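Sn-glycerol-3-phosphate ABC transporter substrate-binding protein UspB (Mycobacterium tuberculosis, PDB 4MFI) probably captures glycerophosphocholine outside the membrane as the substrate-binding subunit of an ABC importer. Local coordinates at residues S153-Y158 with P300-G305; T334-F339 with P347-A352; V386-G391 with V422-Q427. All blocks are in the same frame, centred on the assembly; numbering follows the deposited sequence.

Contact 1 of 3, residues S153-Y158 with P300-G305; sequences STPLFY and PACPTG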
loop_
_atom_site.group_PDB
_atom_site.type_symbol
_atom_site.label_atom_id
_atom_site.label_comp_id
_atom_site.label_asym_id
_atom_site.label_seq_id
_atom_site.Cartn_x
_atom_site.Cartn_y
_atom_site.Cartn_z
ATOM N N SER A 153 -4.064 0.772 -1.852
ATOM C CA SER A 153 -3.395 1.167 -3.082
ATOM C C SER A 153 -2.407 0.079 -3.466
ATOM O O SER A 153 -2.152 -0.840 -2.683
ATOM C CB SER A 153 -2.611 2.442 -2.825
ATOM O OG SER A 153 -1.673 2.197 -1.790
ATOM N N THR A 154 -1.855 0.179 -4.672
ATOM C CA THR A 154 -0.708 -0.633 -5.071
ATOM C C THR A 154 0.219 0.241 -5.902
ATOM O O THR A 154 -0.168 1.327 -6.340
ATOM C CB THR A 154 -1.094 -1.840 -5.964
ATOM O OG1 THR A 154 -1.418 -1.372 -7.278
ATOM C CG2 THR A 154 -2.251 -2.637 -5.384
ATOM N N PRO A 155 1.448 -0.228 -6.137
ATOM C CA PRO A 155 2.242 0.453 -7.160
ATOM C C PRO A 155 1.661 0.215 -8.558
ATOM O O PRO A 155 0.917 -0.747 -8.792
ATOM C CB PRO A 155 3.615 -0.216 -7.030
ATOM C CG PRO A 155 3.651 -0.712 -5.609
ATOM C CD PRO A 155 2.252 -1.205 -5.383
ATOM N N LEU A 156 2.014 1.104 -9.478
ATOM C CA LEU A 156 1.554 1.051 -10.856
ATOM C C LEU A 156 2.705 1.535 -11.732
ATOM O O LEU A 156 3.481 2.393 -11.310
ATOM C CB LEU A 156 0.347 1.972 -11.015
ATOM C CG LEU A 156 -0.543 1.765 -12.233
ATOM C CD1 LEU A 156 -1.114 0.358 -12.241
ATOM C CD2 LEU A 156 -1.663 2.807 -12.232
ATOM N N PHE A 157 2.832 0.978 -12.936
ATOM C CA PHE A 157 3.892 1.376 -13.863
ATOM C C PHE A 157 3.330 2.402 -14.845
ATOM O O PHE A 157 2.487 2.081 -15.678
ATOM C CB PHE A 157 4.443 0.142 -14.598
ATOM C CG PHE A 157 5.698 0.406 -15.388
ATOM C CD1 PHE A 157 5.640 1.008 -16.644
ATOM C CD2 PHE A 157 6.940 0.027 -14.887
ATOM C CE1 PHE A 157 6.813 1.256 -17.377
ATOM C CE2 PHE A 157 8.109 0.256 -15.615
ATOM C CZ PHE A 157 8.046 0.875 -16.858
ATOM N N TYR A 158 3.784 3.644 -14.727
ATOM C CA TYR A 158 3.329 4.726 -15.586
ATOM C C TYR A 158 4.314 4.914 -16.728
ATOM O O TYR A 158 5.529 4.889 -16.510
ATOM C CB TYR A 158 3.239 6.026 -14.786
ATOM C CG TYR A 158 2.192 6.030 -13.693
ATOM C CD1 TYR A 158 0.904 6.486 -13.952
ATOM C CD2 TYR A 158 2.486 5.598 -12.396
ATOM C CE1 TYR A 158 -0.065 6.518 -12.967
ATOM C CE2 TYR A 158 1.507 5.617 -11.392
ATOM C CZ TYR A 158 0.231 6.078 -11.690
ATOM O OH TYR A 158 -0.754 6.125 -10.720
ATOM N N PRO A 300 3.184 -13.325 -8.523
ATOM C CA PRO A 300 2.901 -11.951 -8.096
ATOM C C PRO A 300 4.161 -11.212 -7.662
ATOM O O PRO A 300 4.957 -11.729 -6.867
ATOM C CB PRO A 300 1.977 -12.136 -6.889
ATOM C CG PRO A 300 1.352 -13.449 -7.085
ATOM C CD PRO A 300 2.343 -14.308 -7.823
ATOM N N ALA A 301 4.333 -10.007 -8.187
ATOM C CA ALA A 301 5.501 -9.201 -7.850
ATOM C C ALA A 301 5.087 -7.757 -7.675
ATOM O O ALA A 301 5.755 -6.834 -8.143
ATOM C CB ALA A 301 6.590 -9.347 -8.908
ATOM N N CYS A 302 3.966 -7.576 -6.985
ATOM C CA CYS A 302 3.412 -6.256 -6.733
ATOM C C CYS A 302 2.814 -6.246 -5.334
ATOM O O CYS A 302 1.938 -7.048 -5.039
ATOM C CB CYS A 302 2.320 -5.943 -7.754
ATOM S SG CYS A 302 1.611 -4.285 -7.565
ATOM N N PRO A 303 3.283 -5.338 -4.467
ATOM C CA PRO A 303 2.732 -5.273 -3.112
ATOM C C PRO A 303 1.446 -4.468 -3.083
ATOM O O PRO A 303 1.080 -3.797 -4.055
ATOM C CB PRO A 303 3.816 -4.512 -2.345
ATOM C CG PRO A 303 4.348 -3.562 -3.377
ATOM C CD PRO A 303 4.363 -4.355 -4.666
ATOM N N THR A 304 0.759 -4.538 -1.953
ATOM C CA THR A 304 -0.337 -3.624 -1.689
ATOM C C THR A 304 0.131 -2.594 -0.667
ATOM O O THR A 304 1.230 -2.706 -0.117
ATOM C CB THR A 304 -1.528 -4.374 -1.138
ATOM O OG1 THR A 304 -1.133 -4.987 0.087
ATOM C CG2 THR A 304 -1.972 -5.454 -2.123
ATOM N N GLY A 305 -0.699 -1.589 -0.411
ATOM C CA GLY A 305 -0.355 -0.533 0.519
ATOM C C GLY A 305 -1.601 0.143 1.049
ATOM O O GLY A 305 -2.719 -0.179 0.638
#
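Ser153 and Gly305 form an antiparallel hydrogen-bonded pair where the long strand 144-160 runs beside the loop that leads into strand 307-310. The pairing lies in the mixed sheet of a periplasmic-binding-protein fold, close to the middle of the molecule, and is consistent with two chain crossings of the hinge between the lobes. Two backbone bonds hold it: Ser153 N gives its hydrogen to Gly305 O at 3.0 Å, and Gly305 N to Ser153 O at 2.8 Å. The first is fairly straight (163°), although its donor stands well above the carbonyl plane; the second is bent to 132°. Ser153 OG rests 3.5 Å from Gly305 C, beside a residue that has no side chain. The chains stay close at Thr154 and Thr304 and part only from Pro155 and Cys302 on, where side chains fill the gap. The rings of Pro155 and Pro303 cross obliquely, with Pro155 CG 3.7 Å from Pro303 CG. Pro155 CD is tucked closer still to the backbone, 3.1 Å from Pro303 O, and Thr154 CB reaches the same oxygen at 3.5 Å. Cys302 holds SG anti to its backbone N (chi1 -178°), turned to Pro155, where SG is 3.8 Å from CD. Thr154 OG1 donates to Pro155 O, which also receives Gln374 NE2 from helix 366-374. Trp208 lies against Ser153, Pro155 and Pro303, while Thr304 OG1 bonds to Asp138. Backbone polarity is thus satisfied at the Ser153 end by reciprocal bonds, whereas Pro303 O is buried against Pro155 CD and Thr154 CB with no partner in the model, a polar cost inside the core.

Contact 2 of 3, residues T334-F339 with P347-A352; sequences TNTAYF and PVRKSA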
loop_
_atom_site.group_PDB
_atom_site.type_symbol
_atom_site.label_atom_id
_atom_site.label_comp_id
_atom_site.label_asym_id
_atom_site.label_seq_id
_atom_site.Cartn_x
_atom_site.Cartn_y
_atom_site.Cartn_z
ATOM N N THR A 334 -21.031 -2.189 -2.617
ATOM C CA THR A 334 -21.539 -0.882 -3.029
ATOM C C THR A 334 -20.692 0.251 -2.454
ATOM O O THR A 334 -20.325 1.206 -3.150
ATOM C CB THR A 334 -22.989 -0.698 -2.524
ATOM O OG1 THR A 334 -23.843 -1.645 -3.175
ATOM C CG2 THR A 334 -23.493 0.697 -2.807
ATOM N N ASN A 335 -20.375 0.138 -1.174
ATOM C CA ASN A 335 -19.746 1.244 -0.475
ATOM C C ASN A 335 -18.260 1.380 -0.756
ATOM O O ASN A 335 -17.743 2.495 -0.831
ATOM C CB ASN A 335 -20.042 1.155 1.020
ATOM C CG ASN A 335 -21.491 1.431 1.322
ATOM O OD1 ASN A 335 -22.158 2.152 0.577
ATOM N ND2 ASN A 335 -21.996 0.856 2.408
ATOM N N THR A 336 -17.561 0.261 -0.921
ATOM C CA THR A 336 -16.157 0.356 -1.304
ATOM C C THR A 336 -16.025 0.874 -2.742
ATOM O O THR A 336 -15.096 1.615 -3.055
ATOM C CB THR A 336 -15.381 -0.973 -1.096
ATOM O OG1 THR A 336 -13.974 -0.721 -1.219
ATOM C CG2 THR A 336 -15.793 -2.036 -2.111
ATOM N N ALA A 337 -16.970 0.510 -3.605
ATOM C CA ALA A 337 -16.995 1.054 -4.960
ATOM C C ALA A 337 -17.155 2.569 -4.914
ATOM O O ALA A 337 -16.416 3.301 -5.578
ATOM C CB ALA A 337 -18.113 0.422 -5.776
ATOM N N TYR A 338 -18.114 3.037 -4.117
ATOM C CA TYR A 338 -18.320 4.470 -3.928
ATOM C C TYR A 338 -17.070 5.170 -3.391
ATOM O O TYR A 338 -16.646 6.205 -3.926
ATOM C CB TYR A 338 -19.512 4.733 -3.002
ATOM C CG TYR A 338 -19.630 6.177 -2.580
ATOM C CD1 TYR A 338 -20.149 7.135 -3.443
ATOM C CD2 TYR A 338 -19.204 6.587 -1.321
ATOM C CE1 TYR A 338 -20.244 8.459 -3.059
ATOM C CE2 TYR A 338 -19.297 7.902 -0.927
ATOM C CZ TYR A 338 -19.813 8.836 -1.796
ATOM O OH TYR A 338 -19.900 10.148 -1.399
ATOM N N PHE A 339 -16.479 4.605 -2.340
ATOM C CA PHE A 339 -15.281 5.185 -1.747
ATOM C C PHE A 339 -14.162 5.292 -2.784
ATOM O O PHE A 339 -13.484 6.323 -2.879
ATOM C CB PHE A 339 -14.828 4.349 -0.547
ATOM C CG PHE A 339 -13.759 5.004 0.284
ATOM C CD1 PHE A 339 -14.070 6.058 1.136
ATOM C CD2 PHE A 339 -12.452 4.542 0.244
ATOM C CE1 PHE A 339 -13.090 6.655 1.917
ATOM C CE2 PHE A 339 -11.464 5.137 1.021
ATOM C CZ PHE A 339 -11.789 6.198 1.857
ATOM N N PRO A 347 -11.227 -0.541 -4.897
ATOM C CA PRO A 347 -12.311 -1.295 -4.253
ATOM C C PRO A 347 -11.759 -2.535 -3.555
ATOM O O PRO A 347 -10.932 -3.246 -4.139
ATOM C CB PRO A 347 -13.219 -1.691 -5.430
ATOM C CG PRO A 347 -12.870 -0.732 -6.536
ATOM C CD PRO A 347 -11.416 -0.416 -6.350
ATOM N N VAL A 348 -12.202 -2.795 -2.325
ATOM C CA VAL A 348 -11.611 -3.873 -1.537
ATOM C C VAL A 348 -12.393 -5.184 -1.632
ATOM O O VAL A 348 -11.992 -6.188 -1.038
ATOM C CB VAL A 348 -11.430 -3.466 -0.056
ATOM C CG1 VAL A 348 -10.673 -2.139 0.043
ATOM C CG2 VAL A 348 -12.779 -3.365 0.662
ATOM N N ARG A 349 -13.495 -5.168 -2.385
ATOM C CA ARG A 349 -14.344 -6.344 -2.555
ATOM C C ARG A 349 -14.276 -6.845 -3.982
ATOM O O ARG A 349 -14.359 -6.047 -4.925
ATOM C CB ARG A 349 -15.805 -6.010 -2.220
ATOM C CG ARG A 349 -16.040 -5.606 -0.768
ATOM C CD ARG A 349 -15.919 -6.798 0.172
ATOM N NE ARG A 349 -17.057 -7.686 -0.008
ATOM C CZ ARG A 349 -18.088 -7.766 0.826
ATOM N NH1 ARG A 349 -18.123 -7.026 1.931
ATOM N NH2 ARG A 349 -19.083 -8.591 0.552
ATOM N N LYS A 350 -14.149 -8.161 -4.142
ATOM C CA LYS A 350 -14.109 -8.771 -5.469
ATOM C C LYS A 350 -15.356 -8.426 -6.275
ATOM O O LYS A 350 -15.268 -8.064 -7.449
ATOM C CB LYS A 350 -13.978 -10.292 -5.353
ATOM C CG LYS A 350 -12.720 -10.749 -4.631
ATOM C CD LYS A 350 -12.741 -12.261 -4.459
ATOM C CE LYS A 350 -11.520 -12.749 -3.699
ATOM N NZ LYS A 350 -11.675 -14.172 -3.296
ATOM N N SER A 351 -16.517 -8.521 -5.635
ATOM C CA SER A 351 -17.787 -8.314 -6.323
ATOM C C SER A 351 -18.120 -6.850 -6.582
ATOM O O SER A 351 -19.190 -6.551 -7.123
ATOM C CB SER A 351 -18.932 -8.947 -5.535
ATOM O OG SER A 351 -19.162 -8.233 -4.335
ATOM N N ALA A 352 -17.237 -5.929 -6.201
ATOM C CA ALA A 352 -17.495 -4.528 -6.511
ATOM C C ALA A 352 -17.464 -4.287 -8.026
ATOM O O ALA A 352 -18.048 -3.316 -8.511
ATOM C CB ALA A 352 -16.545 -3.595 -5.756
#
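Helix 333-343 meets the loop that follows it at Thr336 and Pro347, whose CA atoms come within 5.1 Å as the chain doubles back past the helix before entering a short 3-10 segment at 350-352. Thr336 carries the contact with both of its branches. Its OG1, anti to the backbone N (chi1 -168°), points out to the loop and accepts the amide hydrogen of Val348: the N to OG1 distance is 2.9 Å and the bond is nearly straight at 162°. Val348 CG2 closes on the same hydroxyl oxygen, 3.5 Å from Thr336 OG1, so the polar atom is flanked by a methyl group beside its donor. Pro347 CA touches OG1 too, from the preceding residue.

The other branch is apolar. Thr336 CG2 lies 3.8 Å from Arg349 CG and 4.0 Å from Ala352 CB, and thus spans the loop and the 3-10 turn. This is the connection between helices 333-343 and 356-364 of a bacterial solute-binding fold, and the region packs on helix 50-63 and strand 144-160: Asn335 and Tyr338 bear on the helix, and Val348 lies on the strand at Pro149 and Arg152.

Arg349 shares only the base of its chain with Thr336. The chain bends at chi2 and chi3 and carries its guanidinium away to a salt bridge of NE with Asp130, whose carboxylate also takes Ser351 OG. Ala352 N bonds back to Arg349 O, closing the 3-10 turn, and that turn sets Ala352 CB against the helix, where it also meets Ala337 CB at 4.3 Å.

Contact 3 of 3, residues V386-G391 with V422-Q427; sequences VFLPGG and VILDRQ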
loop_
_atom_site.group_PDB
_atom_site.type_symbol
_atom_site.label_atom_id
_atom_site.label_comp_id
_atom_site.label_asym_id
_atom_site.label_seq_id
_atom_site.Cartn_x
_atom_site.Cartn_y
_atom_site.Cartn_z
ATOM N N VAL A 386 6.993 -4.210 7.043
ATOM C CA VAL A 386 5.746 -3.839 7.724
ATOM C C VAL A 386 5.593 -4.229 9.192
ATOM O O VAL A 386 4.775 -3.631 9.893
ATOM C CB VAL A 386 4.490 -4.334 6.952
ATOM C CG1 VAL A 386 4.325 -3.558 5.638
ATOM C CG2 VAL A 386 4.535 -5.858 6.727
ATOM N N PHE A 387 6.353 -5.222 9.654
ATOM C CA PHE A 387 6.234 -5.698 11.044
ATOM C C PHE A 387 7.439 -5.337 11.905
ATOM O O PHE A 387 7.374 -5.403 13.130
ATOM C CB PHE A 387 6.075 -7.222 11.093
ATOM C CG PHE A 387 4.783 -7.747 10.508
ATOM C CD1 PHE A 387 3.742 -6.897 10.135
ATOM C CD2 PHE A 387 4.608 -9.115 10.353
ATOM C CE1 PHE A 387 2.556 -7.406 9.606
ATOM C CE2 PHE A 387 3.424 -9.627 9.840
ATOM C CZ PHE A 387 2.398 -8.768 9.461
ATOM N N LEU A 388 8.542 -4.989 11.263
ATOM C CA LEU A 388 9.793 -4.712 11.958
ATOM C C LEU A 388 9.879 -3.198 12.111
ATOM O O LEU A 388 9.834 -2.475 11.116
ATOM C CB LEU A 388 10.950 -5.251 11.115
ATOM C CG LEU A 388 12.355 -5.368 11.717
ATOM C CD1 LEU A 388 13.203 -6.286 10.850
ATOM C CD2 LEU A 388 13.025 -4.001 11.885
ATOM N N PRO A 389 9.994 -2.706 13.355
ATOM C CA PRO A 389 9.949 -1.263 13.617
ATOM C C PRO A 389 10.942 -0.473 12.780
ATOM O O PRO A 389 12.138 -0.773 12.796
ATOM C CB PRO A 389 10.318 -1.165 15.103
ATOM C CG PRO A 389 9.843 -2.449 15.680
ATOM C CD PRO A 389 10.099 -3.487 14.601
ATOM N N GLY A 390 10.430 0.511 12.044
ATOM C CA GLY A 390 11.235 1.335 11.160
ATOM C C GLY A 390 11.825 0.658 9.930
ATOM O O GLY A 390 12.609 1.275 9.212
ATOM N N GLY A 391 11.459 -0.595 9.667
ATOM C CA GLY A 391 12.074 -1.324 8.571
ATOM C C GLY A 391 11.891 -0.642 7.223
ATOM O O GLY A 391 12.809 -0.608 6.387
ATOM N N VAL A 422 19.032 -6.642 14.936
ATOM C CA VAL A 422 19.064 -6.156 16.311
ATOM C C VAL A 422 17.705 -5.587 16.727
ATOM O O VAL A 422 17.194 -5.910 17.800
ATOM C CB VAL A 422 20.186 -5.119 16.501
ATOM C CG1 VAL A 422 20.052 -4.409 17.839
ATOM C CG2 VAL A 422 21.543 -5.793 16.401
ATOM N N ILE A 423 17.102 -4.773 15.865
ATOM C CA ILE A 423 15.800 -4.181 16.185
ATOM C C ILE A 423 14.716 -5.257 16.299
ATOM O O ILE A 423 13.919 -5.252 17.236
ATOM C CB ILE A 423 15.399 -3.109 15.146
ATOM C CG1 ILE A 423 16.310 -1.882 15.284
ATOM C CG2 ILE A 423 13.929 -2.689 15.328
ATOM C CD1 ILE A 423 16.225 -0.927 14.114
ATOM N N LEU A 424 14.695 -6.181 15.348
ATOM C CA LEU A 424 13.719 -7.264 15.361
ATOM C C LEU A 424 13.817 -8.091 16.645
ATOM O O LEU A 424 12.809 -8.356 17.307
ATOM C CB LEU A 424 13.945 -8.171 14.149
ATOM C CG LEU A 424 12.915 -9.281 13.958
ATOM C CD1 LEU A 424 11.546 -8.681 13.617
ATOM C CD2 LEU A 424 13.385 -10.236 12.870
ATOM N N ASP A 425 15.034 -8.490 17.005
ATOM C CA ASP A 425 15.227 -9.335 18.180
ATOM C C ASP A 425 14.945 -8.599 19.491
ATOM O O ASP A 425 14.543 -9.223 20.483
ATOM C CB ASP A 425 16.637 -9.932 18.194
ATOM C CG ASP A 425 16.867 -10.910 17.061
ATOM O OD1 ASP A 425 15.871 -11.418 16.509
ATOM O OD2 ASP A 425 18.041 -11.168 16.722
ATOM N N ARG A 426 15.135 -7.281 19.508
ATOM C CA ARG A 426 14.902 -6.543 20.742
ATOM C C ARG A 426 13.457 -6.077 20.919
ATOM O O ARG A 426 12.976 -5.991 22.052
ATOM C CB ARG A 426 15.905 -5.392 20.917
ATOM C CG ARG A 426 15.526 -4.083 20.293
ATOM C CD ARG A 426 16.622 -3.033 20.522
ATOM N NE ARG A 426 17.068 -2.915 21.916
ATOM C CZ ARG A 426 16.419 -2.245 22.869
ATOM N NH1 ARG A 426 15.259 -1.654 22.612
ATOM N NH2 ARG A 426 16.914 -2.179 24.093
ATOM N N GLN A 427 12.764 -5.806 19.810
ATOM C CA GLN A 427 11.415 -5.221 19.871
ATOM C C GLN A 427 10.277 -6.199 19.635
ATOM O O GLN A 427 9.182 -6.012 20.168
ATOM C CB GLN A 427 11.259 -4.083 18.857
ATOM C CG GLN A 427 12.235 -2.936 19.018
ATOM C CD GLN A 427 12.174 -2.304 20.388
ATOM O OE1 GLN A 427 13.073 -2.487 21.204
ATOM N NE2 GLN A 427 11.115 -1.543 20.645
#
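Leu388 meets Ile423 and Leu424 at about a right angle to each, its two methyl groups split between these neighbours. The residues belong to a type II beta turn, Leu388 to Gly391, set against the last turns of helix 409-427 in the helical C-terminal part of this binding protein. Leu388 holds CG anti to its backbone N (chi1 -167°), which puts CG next to Leu424; chi2 then sends the two methyls to different neighbours. CD2 lies 3.8 Å from Ile423 CG2, while CD1 rests against the base of the next residue, 3.9 Å from Leu424 CB. Leu424 answers with its own CD1, which comes to 3.9 Å from Leu388 CG, so each leucine presents a methyl to the inner carbons of the other.

Pro389 is turned differently. Its ring and the side chain of Ile423 slide past each other in opposite directions, Pro389 CB coming within 3.9 Å of Ile423 CG2. Pro389 CG touches Gln427 CB at 3.8 Å. Ile423 and Gln427 stand one helical turn apart, and the proline ring spans that turn. No hydrogen bond crosses the contact, which is held mostly by apolar packing.

The turn itself is built on Pro389 and Gly390 at its two central positions. Gly390, with phi 68°, takes the conformation that the second of these requires, and also serves as N-cap of helix 391-405. Phe387 ends away from helix 409-427 and stacks on Phe106; Leu424 also touches Trp225. Where the turn closes, Gly391 N donates to Leu388 O at 2.9 Å; within the turn, Pro389 O lies 3.6 Å from the methyl CG2 of Ile423.

In the fold
The three contacts follow one another along the chain, none enclosing another. Contact 1 is the central one, about 7 Å from the chain centre, in the mixed sheet; contacts 2 and 3 lie about 17 and 19 Å out, on opposite sides of that centre, with their own centres 34 Å apart. Strand 144-160 links the first two: contact 1 uses its later half, and Val348 of contact 2 leans on an earlier part of it. Contact 3 is purely helix and turn, its centre about 24 Å from that of contact 1. Together they sample a central strand pairing and two outlying helix-loop contacts, consistent with a two-lobed solute-binding protein.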